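PDB 6YGA: N-alpha-acetyltransferase 35, NatC auxiliary subunit from Saccharomyces cerevisiae, which serves as the auxiliary subunit of the NatC N-terminal acetyltransferase, which acetylates the N-terminal methionine of the L-A virus Gag protein. Local coordinates for residues P84-V89 / L215-L220; N198-S203 / I226-V231; I206-S211 / M219-L224; N253-N258 / G299-A304. One frame throughout, in Å; residues are numbered along the deposited sequence.

Contact 1: residues P84-V89 / L215-L220; sequences PPLASV and LHLTML
The first turn of helix 85-104 crosses the start of helix 215-231 at 40°, broadly parallel, with their axes 9.2 Å apart. Leu86 makes the largest single contribution. Its CG lies anti to the backbone N (chi1 171°), which carries it across the gap; with chi2 at 71° the two methyls then reach different partners. CD2 settles on the backbone side of the other helix, 3.9 Å from Leu217 N and close to His216 CB. CD1 turns to the leucine methyls, meeting Leu220 CD2 at 4.0 Å, while the Leu86 and Leu217 side chains cross at about a right angle. Leu220 CD2 is shared, because Val89 CG1 reaches it from the next turn at 3.9 Å. At the other end the His216 ring receives Ala87 CB obliquely, 3.6 Å from CD2; the CA atoms of Ala87 and His216 are 5.9 Å apart, consistent with the small side chain of Ala87. Behind Val89 stand Leu143 and Tyr144 of helix 142-167. Pro84, after a cis peptide bond, is the N-cap of helix 85-104, and 215-220 opens helix 215-231. It is mainly apolar helix-helix packing in a helical bundle, joining two helices far apart in sequence.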
loop_
_atom_site.group_PDB
_atom_site.type_symbol
_atom_site.label_atom_id
_atom_site.label_comp_id
_atom_site.label_asym_id
_atom_site.label_seq_id
_atom_site.Cartn_x
_atom_site.Cartn_y
_atom_site.Cartn_z
ATOM N N PRO B 84 -0.581 11.631 41.573
ATOM C CA PRO B 84 -1.936 11.317 42.054
ATOM C C PRO B 84 -2.614 10.193 41.260
ATOM O O PRO B 84 -2.574 10.206 40.031
ATOM C CB PRO B 84 -2.685 12.641 41.876
ATOM C CG PRO B 84 -1.962 13.343 40.779
ATOM C CD PRO B 84 -0.517 12.956 40.929
ATOM N N PRO B 85 -3.245 9.246 41.965
ATOM C CA PRO B 85 -3.695 8.010 41.292
ATOM C C PRO B 85 -4.752 8.220 40.220
ATOM O O PRO B 85 -4.621 7.670 39.117
ATOM C CB PRO B 85 -4.222 7.163 42.460
ATOM C CG PRO B 85 -3.514 7.699 43.665
ATOM C CD PRO B 85 -3.408 9.173 43.425
ATOM N N LEU B 86 -5.809 8.983 40.512
ATOM C CA LEU B 86 -6.862 9.193 39.520
ATOM C C LEU B 86 -6.316 9.881 38.276
ATOM O O LEU B 86 -6.578 9.449 37.149
ATOM C CB LEU B 86 -8.009 10.007 40.118
ATOM C CG LEU B 86 -9.050 10.445 39.083
ATOM C CD1 LEU B 86 -9.873 9.256 38.597
ATOM C CD2 LEU B 86 -9.948 11.558 39.617
ATOM N N ALA B 87 -5.552 10.960 38.463
ATOM C CA ALA B 87 -4.979 11.662 37.320
ATOM C C ALA B 87 -3.987 10.781 36.568
ATOM O O ALA B 87 -3.921 10.825 35.334
ATOM C CB ALA B 87 -4.308 12.955 37.780
ATOM N N SER B 88 -3.209 9.970 37.291
ATOM C CA SER B 88 -2.228 9.114 36.629
ATOM C C SER B 88 -2.902 7.972 35.877
ATOM O O SER B 88 -2.534 7.679 34.733
ATOM C CB SER B 88 -1.224 8.570 37.645
ATOM O OG SER B 88 -0.289 9.569 38.019
ATOM N N VAL B 89 -3.884 7.314 36.499
ATOM C CA VAL B 89 -4.608 6.244 35.815
ATOM C C VAL B 89 -5.337 6.791 34.596
ATOM O O VAL B 89 -5.338 6.172 33.525
ATOM C CB VAL B 89 -5.567 5.539 36.794
ATOM C CG1 VAL B 89 -6.665 4.798 36.042
ATOM C CG2 VAL B 89 -4.792 4.576 37.687
ATOM N N LEU B 215 -12.757 16.704 36.462
ATOM C CA LEU B 215 -12.590 16.535 35.023
ATOM C C LEU B 215 -11.820 15.260 34.705
ATOM O O LEU B 215 -12.103 14.589 33.706
ATOM C CB LEU B 215 -11.888 17.754 34.427
ATOM C CG LEU B 215 -12.754 18.960 34.058
ATOM C CD1 LEU B 215 -11.925 20.023 33.349
ATOM C CD2 LEU B 215 -13.925 18.526 33.191
ATOM N N HIS B 216 -10.842 14.907 35.545
ATOM C CA HIS B 216 -10.122 13.652 35.351
ATOM C C HIS B 216 -11.057 12.457 35.492
ATOM O O HIS B 216 -10.932 11.472 34.754
ATOM C CB HIS B 216 -8.964 13.543 36.345
ATOM C CG HIS B 216 -7.848 14.509 36.088
ATOM N ND1 HIS B 216 -7.892 15.826 36.493
ATOM C CD2 HIS B 216 -6.651 14.346 35.473
ATOM C CE1 HIS B 216 -6.773 16.433 36.137
ATOM N NE2 HIS B 216 -6.004 15.557 35.516
ATOM N N LEU B 217 -12.005 12.528 36.429
ATOM C CA LEU B 217 -12.955 11.434 36.599
ATOM C C LEU B 217 -13.880 11.317 35.396
ATOM O O LEU B 217 -14.153 10.208 34.922
ATOM C CB LEU B 217 -13.764 11.631 37.879
ATOM C CG LEU B 217 -14.767 10.524 38.195
ATOM C CD1 LEU B 217 -14.048 9.239 38.581
ATOM C CD2 LEU B 217 -15.710 10.972 39.295
ATOM N N THR B 218 -14.373 12.450 34.889
ATOM C CA THR B 218 -15.189 12.427 33.679
ATOM C C THR B 218 -14.415 11.826 32.512
ATOM O O THR B 218 -14.960 11.031 31.737
ATOM C CB THR B 218 -15.661 13.841 33.333
ATOM O OG1 THR B 218 -16.189 14.474 34.506
ATOM C CG2 THR B 218 -16.738 13.798 32.263
HETATM N N MSE B 219 -13.142 12.189 32.379
HETATM C CA MSE B 219 -12.267 11.623 31.357
HETATM C C MSE B 219 -12.210 10.101 31.428
HETATM O O MSE B 219 -12.342 9.415 30.413
HETATM C CB MSE B 219 -10.857 12.192 31.500
HETATM C CG MSE B 219 -10.597 13.439 30.683
HETATM SE SE MSE B 219 -10.034 12.999 28.871
HETATM C CE MSE B 219 -8.299 12.196 29.294
ATOM N N LEU B 220 -12.004 9.584 32.641
ATOM C CA LEU B 220 -11.861 8.144 32.819
ATOM C C LEU B 220 -13.169 7.417 32.529
ATOM O O LEU B 220 -13.159 6.304 31.993
ATOM C CB LEU B 220 -11.367 7.841 34.233
ATOM C CG LEU B 220 -10.778 6.452 34.468
ATOM C CD1 LEU B 220 -9.719 6.150 33.422
ATOM C CD2 LEU B 220 -10.191 6.353 35.870
#

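Contact 2: residues N198-S203 / I226-V231; sequences NSLTES and IIICLV
Leu200 on helix 193-209 supplies nearly all the packing against the end of helix 215-231. Its CB already touches the partner, lying 3.5 Å from Ile228 CG1 and near the Ile228 CD1 methyl. CG, anti to the carbonyl carbon (chi1 -65°), continues past Ile228, so that the two side chains slide by each other in opposite directions. At the tip both methyls meet Ile227 CG2, CD2 the more closely at 3.8 Å, the leucine crossing that isoleucine at about a right angle. CD1 also lies 3.7 Å from Ile228 CG1 and reaches Val231 CG2 at 4.1 Å, one turn farther along. Beside this core, the Ile228 CD1 methyl lies near Thr201 OG1, which is engaged by the carbonyl oxygen of Ile197 in its own helix. Cys151 and Tyr157 of helix 142-167 cover Ile227 and Val231. No hydrogen bond links the segments, and Leu200 inserts as a single aliphatic wedge. The axes of the two short segments are 10.1 Å apart at closest approach, at 168°, with Leu200 opposite Ile228. This nearly antiparallel pairing of consecutive helices is that of an alpha-alpha hairpin, here built into a larger helical bundle.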
loop_
_atom_site.group_PDB
_atom_site.type_symbol
_atom_site.label_atom_id
_atom_site.label_comp_id
_atom_site.label_asym_id
_atom_site.label_seq_id
_atom_site.Cartn_x
_atom_site.Cartn_y
_atom_site.Cartn_z
ATOM N N ASN B 198 -18.044 -7.186 31.080
ATOM C CA ASN B 198 -18.409 -7.151 32.493
ATOM C C ASN B 198 -17.307 -6.511 33.328
ATOM O O ASN B 198 -17.588 -5.726 34.241
ATOM C CB ASN B 198 -18.715 -8.562 32.997
ATOM C CG ASN B 198 -20.010 -9.116 32.430
ATOM O OD1 ASN B 198 -20.855 -8.371 31.935
ATOM N ND2 ASN B 198 -20.175 -10.433 32.510
ATOM N N SER B 199 -16.044 -6.828 33.027
ATOM C CA SER B 199 -14.932 -6.227 33.758
ATOM C C SER B 199 -14.906 -4.714 33.576
ATOM O O SER B 199 -14.671 -3.970 34.536
ATOM C CB SER B 199 -13.609 -6.845 33.302
ATOM O OG SER B 199 -12.502 -6.146 33.843
ATOM N N LEU B 200 -15.152 -4.242 32.352
ATOM C CA LEU B 200 -15.176 -2.807 32.093
ATOM C C LEU B 200 -16.394 -2.149 32.732
ATOM O O LEU B 200 -16.315 -1.007 33.201
ATOM C CB LEU B 200 -15.156 -2.553 30.586
ATOM C CG LEU B 200 -13.892 -2.993 29.845
ATOM C CD1 LEU B 200 -14.178 -3.244 28.371
ATOM C CD2 LEU B 200 -12.802 -1.948 30.006
ATOM N N THR B 201 -17.529 -2.850 32.759
ATOM C CA THR B 201 -18.712 -2.311 33.420
ATOM C C THR B 201 -18.503 -2.211 34.927
ATOM O O THR B 201 -18.892 -1.215 35.547
ATOM C CB THR B 201 -19.935 -3.172 33.095
ATOM O OG1 THR B 201 -20.314 -2.971 31.728
ATOM C CG2 THR B 201 -21.112 -2.817 33.995
ATOM N N GLU B 202 -17.879 -3.226 35.530
ATOM C CA GLU B 202 -17.620 -3.192 36.966
ATOM C C GLU B 202 -16.706 -2.031 37.338
ATOM O O GLU B 202 -16.904 -1.381 38.372
ATOM C CB GLU B 202 -17.017 -4.518 37.427
ATOM C CG GLU B 202 -17.983 -5.692 37.382
ATOM C CD GLU B 202 -17.328 -7.003 37.767
ATOM O OE1 GLU B 202 -16.152 -6.982 38.188
ATOM O OE2 GLU B 202 -17.988 -8.056 37.645
ATOM N N SER B 203 -15.693 -1.754 36.511
ATOM C CA SER B 203 -14.857 -0.585 36.756
ATOM C C SER B 203 -15.643 0.706 36.573
ATOM O O SER B 203 -15.352 1.705 37.240
ATOM C CB SER B 203 -13.636 -0.598 35.839
ATOM O OG SER B 203 -12.732 -1.624 36.209
ATOM N N ILE B 226 -15.539 4.186 25.872
ATOM C CA ILE B 226 -14.934 4.060 24.547
ATOM C C ILE B 226 -14.350 2.665 24.366
ATOM O O ILE B 226 -14.555 2.013 23.335
ATOM C CB ILE B 226 -13.866 5.152 24.332
ATOM C CG1 ILE B 226 -14.516 6.511 24.066
ATOM C CG2 ILE B 226 -12.939 4.787 23.182
ATOM C CD1 ILE B 226 -13.515 7.621 23.812
ATOM N N ILE B 227 -13.628 2.179 25.380
ATOM C CA ILE B 227 -13.033 0.848 25.304
ATOM C C ILE B 227 -14.114 -0.214 25.142
ATOM O O ILE B 227 -13.953 -1.170 24.374
ATOM C CB ILE B 227 -12.151 0.589 26.540
ATOM C CG1 ILE B 227 -10.993 1.593 26.578
ATOM C CG2 ILE B 227 -11.613 -0.835 26.537
ATOM C CD1 ILE B 227 -10.039 1.400 27.738
ATOM N N ILE B 228 -15.240 -0.054 25.845
ATOM C CA ILE B 228 -16.360 -0.982 25.696
ATOM C C ILE B 228 -16.848 -1.006 24.251
ATOM O O ILE B 228 -17.142 -2.072 23.696
ATOM C CB ILE B 228 -17.494 -0.612 26.672
ATOM C CG1 ILE B 228 -17.074 -0.920 28.111
ATOM C CG2 ILE B 228 -18.783 -1.337 26.308
ATOM C CD1 ILE B 228 -18.137 -0.616 29.142
ATOM N N CYS B 229 -16.929 0.165 23.617
ATOM C CA CYS B 229 -17.369 0.223 22.227
ATOM C C CYS B 229 -16.383 -0.477 21.300
ATOM O O CYS B 229 -16.790 -1.153 20.349
ATOM C CB CYS B 229 -17.564 1.676 21.801
ATOM S SG CYS B 229 -18.854 2.552 22.715
ATOM N N LEU B 230 -15.080 -0.325 21.555
ATOM C CA LEU B 230 -14.087 -0.978 20.706
ATOM C C LEU B 230 -14.156 -2.493 20.849
ATOM O O LEU B 230 -13.926 -3.225 19.880
ATOM C CB LEU B 230 -12.683 -0.470 21.042
ATOM C CG LEU B 230 -12.406 1.018 20.804
ATOM C CD1 LEU B 230 -11.098 1.446 21.461
ATOM C CD2 LEU B 230 -12.384 1.324 19.317
ATOM N N VAL B 231 -14.465 -2.980 22.055
ATOM C CA VAL B 231 -14.617 -4.415 22.265
ATOM C C VAL B 231 -15.832 -4.944 21.512
ATOM O O VAL B 231 -15.853 -6.106 21.086
ATOM C CB VAL B 231 -14.702 -4.711 23.775
ATOM C CG1 VAL B 231 -14.967 -6.186 24.020
ATOM C CG2 VAL B 231 -13.419 -4.278 24.465
#

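Contact 3: residues I206-S211 / M219-L224; sequences ILEAYS and MLKHIL
Leu207 makes the compact side of this contact, and a single pair of opposite charges, Glu208 and Lys221, makes the open one. Leu207 points into the gap with CG anti to the carbonyl carbon (chi1 -55°), and its CD1 methyl lodges between successive turns of helix 215-231. That methyl is 4.0 Å from Leu220 CG and equally near Lys221 N, and it is 4.1 Å from Leu224 CD2. The other methyl, CD2, faces Leu220 CD2, and the two leucines cross at about a right angle. Leu220 and Leu224 are backed by Val147 and Cys151 of helix 142-167, so this side is buried. Lys221 bridges the two halves: its CG lies against Leu207 CD1 at 4.1 Å, and its chain then leaves the apolar patch, bending at chi3 (59°). Glu208, exposed to solvent, folds back at chi2 (-87°) and brings OE1 to 3.8 Å from Lys221 NZ. This is a long salt bridge, the two chains meeting at about a right angle. The chemistry implies that cohesion here comes chiefly from the buried aliphatic groups, while the opposite charges on the solvent side probably add a modest, solvent-screened attraction.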
loop_
_atom_site.group_PDB
_atom_site.type_symbol
_atom_site.label_atom_id
_atom_site.label_comp_id
_atom_site.label_asym_id
_atom_site.label_seq_id
_atom_site.Cartn_x
_atom_site.Cartn_y
_atom_site.Cartn_z
ATOM N N ILE B 206 -17.460 1.355 39.858
ATOM C CA ILE B 206 -16.548 1.886 40.868
ATOM C C ILE B 206 -16.403 3.394 40.705
ATOM O O ILE B 206 -16.351 4.139 41.692
ATOM C CB ILE B 206 -15.185 1.170 40.795
ATOM C CG1 ILE B 206 -15.331 -0.304 41.187
ATOM C CG2 ILE B 206 -14.151 1.860 41.685
ATOM C CD1 ILE B 206 -14.020 -1.066 41.220
ATOM N N LEU B 207 -16.346 3.868 39.457
ATOM C CA LEU B 207 -16.236 5.303 39.213
ATOM C C LEU B 207 -17.524 6.034 39.575
ATOM O O LEU B 207 -17.475 7.194 40.002
ATOM C CB LEU B 207 -15.864 5.563 37.751
ATOM C CG LEU B 207 -14.603 4.859 37.243
ATOM C CD1 LEU B 207 -14.303 5.249 35.801
ATOM C CD2 LEU B 207 -13.413 5.155 38.143
ATOM N N GLU B 208 -18.678 5.381 39.415
ATOM C CA GLU B 208 -19.935 5.989 39.841
ATOM C C GLU B 208 -19.953 6.211 41.348
ATOM O O GLU B 208 -20.524 7.195 41.833
ATOM C CB GLU B 208 -21.118 5.111 39.428
ATOM C CG GLU B 208 -21.076 4.591 38.000
ATOM C CD GLU B 208 -21.679 5.549 36.990
ATOM O OE1 GLU B 208 -21.949 6.714 37.351
ATOM O OE2 GLU B 208 -21.890 5.131 35.831
ATOM N N ALA B 209 -19.326 5.306 42.106
ATOM C CA ALA B 209 -19.381 5.389 43.561
ATOM C C ALA B 209 -18.678 6.633 44.087
ATOM O O ALA B 209 -19.008 7.115 45.176
ATOM C CB ALA B 209 -18.768 4.136 44.186
ATOM N N TYR B 210 -17.714 7.159 43.335
ATOM C CA TYR B 210 -16.968 8.331 43.776
ATOM C C TYR B 210 -17.892 9.534 43.915
ATOM O O TYR B 210 -18.545 9.944 42.950
ATOM C CB TYR B 210 -15.837 8.632 42.792
ATOM C CG TYR B 210 -14.570 7.852 43.067
ATOM C CD1 TYR B 210 -14.578 6.463 43.096
ATOM C CD2 TYR B 210 -13.364 8.504 43.293
ATOM C CE1 TYR B 210 -13.422 5.745 43.348
ATOM C CE2 TYR B 210 -12.202 7.794 43.545
ATOM C CZ TYR B 210 -12.239 6.415 43.570
ATOM O OH TYR B 210 -11.089 5.703 43.820
ATOM N N SER B 211 -17.947 10.090 45.126
ATOM C CA SER B 211 -18.803 11.244 45.378
ATOM C C SER B 211 -18.258 12.499 44.706
ATOM O O SER B 211 -19.015 13.264 44.097
ATOM C CB SER B 211 -18.959 11.460 46.884
ATOM O OG SER B 211 -17.700 11.464 47.536
HETATM N N MSE B 219 -13.142 12.189 32.379
HETATM C CA MSE B 219 -12.267 11.623 31.357
HETATM C C MSE B 219 -12.210 10.101 31.428
HETATM O O MSE B 219 -12.342 9.415 30.413
HETATM C CB MSE B 219 -10.857 12.192 31.500
HETATM C CG MSE B 219 -10.597 13.439 30.683
HETATM SE SE MSE B 219 -10.034 12.999 28.871
HETATM C CE MSE B 219 -8.299 12.196 29.294
ATOM N N LEU B 220 -12.004 9.584 32.641
ATOM C CA LEU B 220 -11.861 8.144 32.819
ATOM C C LEU B 220 -13.169 7.417 32.529
ATOM O O LEU B 220 -13.159 6.304 31.993
ATOM C CB LEU B 220 -11.367 7.841 34.233
ATOM C CG LEU B 220 -10.778 6.452 34.468
ATOM C CD1 LEU B 220 -9.719 6.150 33.422
ATOM C CD2 LEU B 220 -10.191 6.353 35.870
ATOM N N LYS B 221 -14.305 8.030 32.873
ATOM C CA LYS B 221 -15.595 7.439 32.532
ATOM C C LYS B 221 -15.773 7.339 31.022
ATOM O O LYS B 221 -16.229 6.309 30.509
ATOM C CB LYS B 221 -16.730 8.256 33.152
ATOM C CG LYS B 221 -16.724 8.302 34.676
ATOM C CD LYS B 221 -17.901 9.115 35.202
ATOM C CE LYS B 221 -19.228 8.527 34.745
ATOM N NZ LYS B 221 -20.381 9.404 35.098
ATOM N N HIS B 222 -15.415 8.395 30.288
ATOM C CA HIS B 222 -15.559 8.356 28.834
ATOM C C HIS B 222 -14.574 7.377 28.208
ATOM O O HIS B 222 -14.915 6.676 27.248
ATOM C CB HIS B 222 -15.374 9.751 28.238
ATOM C CG HIS B 222 -16.577 10.633 28.370
ATOM N ND1 HIS B 222 -16.584 11.769 29.151
ATOM C CD2 HIS B 222 -17.810 10.552 27.815
ATOM C CE1 HIS B 222 -17.770 12.346 29.076
ATOM N NE2 HIS B 222 -18.533 11.628 28.273
ATOM N N ILE B 223 -13.346 7.326 28.728
ATOM C CA ILE B 223 -12.359 6.369 28.232
ATOM C C ILE B 223 -12.873 4.945 28.396
ATOM O O ILE B 223 -12.787 4.122 27.476
ATOM C CB ILE B 223 -11.012 6.571 28.951
ATOM C CG1 ILE B 223 -10.318 7.838 28.450
ATOM C CG2 ILE B 223 -10.111 5.364 28.765
ATOM C CD1 ILE B 223 -9.018 8.137 29.162
ATOM N N LEU B 224 -13.433 4.641 29.570
ATOM C CA LEU B 224 -13.932 3.295 29.834
ATOM C C LEU B 224 -15.043 2.913 28.862
ATOM O O LEU B 224 -15.070 1.786 28.352
ATOM C CB LEU B 224 -14.423 3.197 31.278
ATOM C CG LEU B 224 -14.063 1.922 32.041
ATOM C CD1 LEU B 224 -12.569 1.772 32.122
ATOM C CD2 LEU B 224 -14.640 1.957 33.432
#

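Contact 4: residues N253-N258 / G299-A304; sequences NANSVN and GFITLA
Ile301 faces helix 245-260 and makes the closest approaches of this contact. With CG1 anti to the carbonyl carbon (chi1 -58°), the long branch lies across the other helix: CG1 is 3.9 Å from Ala254 CB, and CD1 goes on to the amide of Asn255. There CD1 stands 3.3 Å from Asn255 OD1 and 3.8 Å from CG, in a van der Waals contact in which the two side chains cross at about a right angle. Asn258 ND2 touches the same methyl more loosely. The same Ala254 CB also meets Phe300 CB at 4.1 Å; Ala254 CA and Phe300 CA are 6.6 Å apart, a spacing consistent with the small alanine. The helices are close to antiparallel, crossing at -164° with axes 9.5 Å apart, a shallow crossing of the kind common in helical bundles such as this one. Farther out, Phe300 packs between Leu250 of helix 245-260 and Leu97 and Ile101 of helix 85-104, and its ring meets Tyr297 edge-to-face. Asn258 OD1 is bonded to the backbone N of Tyr297, tying helix 245-260 to the residues just ahead of helix 298-311. Gly299 O accepts a hydrogen bond from Asn105 ND2, just after helix 85-104.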
loop_
_atom_site.group_PDB
_atom_site.type_symbol
_atom_site.label_atom_id
_atom_site.label_comp_id
_atom_site.label_asym_id
_atom_site.label_seq_id
_atom_site.Cartn_x
_atom_site.Cartn_y
_atom_site.Cartn_z
ATOM N N ASN B 253 -18.786 9.831 22.835
ATOM C CA ASN B 253 -17.770 9.881 23.880
ATOM C C ASN B 253 -16.464 10.465 23.358
ATOM O O ASN B 253 -15.767 11.181 24.086
ATOM C CB ASN B 253 -17.548 8.488 24.461
ATOM C CG ASN B 253 -18.727 8.010 25.277
ATOM O OD1 ASN B 253 -19.881 8.209 24.897
ATOM N ND2 ASN B 253 -18.448 7.397 26.417
ATOM N N ALA B 254 -16.115 10.177 22.102
ATOM C CA ALA B 254 -14.918 10.778 21.525
ATOM C C ALA B 254 -15.072 12.289 21.396
ATOM O O ALA B 254 -14.111 13.038 21.603
ATOM C CB ALA B 254 -14.610 10.146 20.168
ATOM N N ASN B 255 -16.279 12.755 21.063
ATOM C CA ASN B 255 -16.516 14.193 20.968
ATOM C C ASN B 255 -16.440 14.861 22.336
ATOM O O ASN B 255 -15.912 15.972 22.461
ATOM C CB ASN B 255 -17.873 14.466 20.317
ATOM C CG ASN B 255 -17.793 14.531 18.803
ATOM O OD1 ASN B 255 -16.831 15.057 18.243
ATOM N ND2 ASN B 255 -18.808 13.999 18.133
ATOM N N SER B 256 -16.967 14.204 23.373
ATOM C CA SER B 256 -16.932 14.791 24.709
ATOM C C SER B 256 -15.502 14.908 25.220
ATOM O O SER B 256 -15.146 15.901 25.865
ATOM C CB SER B 256 -17.783 13.961 25.670
ATOM O OG SER B 256 -19.123 13.874 25.220
ATOM N N VAL B 257 -14.665 13.909 24.930
ATOM C CA VAL B 257 -13.276 13.945 25.378
ATOM C C VAL B 257 -12.517 15.069 24.682
ATOM O O VAL B 257 -11.682 15.743 25.294
ATOM C CB VAL B 257 -12.609 12.576 25.150
ATOM C CG1 VAL B 257 -11.125 12.639 25.459
ATOM C CG2 VAL B 257 -13.273 11.523 26.014
ATOM N N ASN B 258 -12.808 15.303 23.398
ATOM C CA ASN B 258 -12.098 16.346 22.661
ATOM C C ASN B 258 -12.316 17.721 23.284
ATOM O O ASN B 258 -11.386 18.534 23.351
ATOM C CB ASN B 258 -12.527 16.342 21.194
ATOM C CG ASN B 258 -11.928 15.183 20.413
ATOM O OD1 ASN B 258 -10.886 14.641 20.788
ATOM N ND2 ASN B 258 -12.582 14.800 19.322
ATOM N N GLY B 299 -9.655 10.379 15.741
ATOM C CA GLY B 299 -9.472 9.156 14.978
ATOM C C GLY B 299 -10.535 8.114 15.255
ATOM O O GLY B 299 -10.871 7.313 14.376
ATOM N N PHE B 300 -11.077 8.103 16.475
ATOM C CA PHE B 300 -12.161 7.179 16.793
ATOM C C PHE B 300 -13.422 7.525 16.012
ATOM O O PHE B 300 -14.190 6.634 15.630
ATOM C CB PHE B 300 -12.440 7.192 18.298
ATOM C CG PHE B 300 -11.382 6.513 19.121
ATOM C CD1 PHE B 300 -10.928 5.246 18.786
ATOM C CD2 PHE B 300 -10.839 7.142 20.227
ATOM C CE1 PHE B 300 -9.955 4.618 19.546
ATOM C CE2 PHE B 300 -9.864 6.520 20.990
ATOM C CZ PHE B 300 -9.422 5.257 20.647
ATOM N N ILE B 301 -13.648 8.817 15.763
ATOM C CA ILE B 301 -14.805 9.239 14.979
ATOM C C ILE B 301 -14.683 8.735 13.547
ATOM O O ILE B 301 -15.641 8.202 12.972
ATOM C CB ILE B 301 -14.955 10.770 15.027
ATOM C CG1 ILE B 301 -15.106 11.252 16.473
ATOM C CG2 ILE B 301 -16.141 11.220 14.191
ATOM C CD1 ILE B 301 -15.175 12.763 16.616
ATOM N N THR B 302 -13.499 8.897 12.950
ATOM C CA THR B 302 -13.265 8.384 11.603
ATOM C C THR B 302 -13.464 6.875 11.551
ATOM O O THR B 302 -14.062 6.351 10.604
ATOM C CB THR B 302 -11.855 8.759 11.140
ATOM O OG1 THR B 302 -11.709 10.184 11.152
ATOM C CG2 THR B 302 -11.597 8.245 9.732
ATOM N N LEU B 303 -12.981 6.161 12.571
ATOM C CA LEU B 303 -13.158 4.714 12.610
ATOM C C LEU B 303 -14.630 4.338 12.695
ATOM O O LEU B 303 -15.085 3.418 12.004
ATOM C CB LEU B 303 -12.391 4.127 13.793
ATOM C CG LEU B 303 -12.735 2.684 14.157
ATOM C CD1 LEU B 303 -12.293 1.729 13.060
ATOM C CD2 LEU B 303 -12.108 2.316 15.490
ATOM N N ALA B 304 -15.394 5.042 13.531
ATOM C CA ALA B 304 -16.792 4.677 13.732
ATOM C C ALA B 304 -17.625 4.932 12.481
ATOM O O ALA B 304 -18.463 4.103 12.112
ATOM C CB ALA B 304 -17.366 5.438 14.925
#

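Helix 215-231 runs through contacts 1, 2 and 3, meeting helix 85-104 in contact 1 and helix 193-209 in the other two. Contacts 1 and 3, with centres 8 Å apart, share Leu220, which presents its side chain to both neighbours; Leu217 CD1 also reaches Leu207 CD2 at 4.2 Å. Contacts 2 and 3 lie along one hairpin, centres 12 Å apart, joined where Leu224 CD2 packs 3.4 Å from Leu200 O. Contact 4 adds two later helices: Val257 CG1 touches the selenium, SE, of Met219 (selenomethionine, in contacts 1 and 3) at 3.6 Å, and Phe300 CE1 meets Leu230 CD1 at 3.9 Å. No other subunit touches any of these segments.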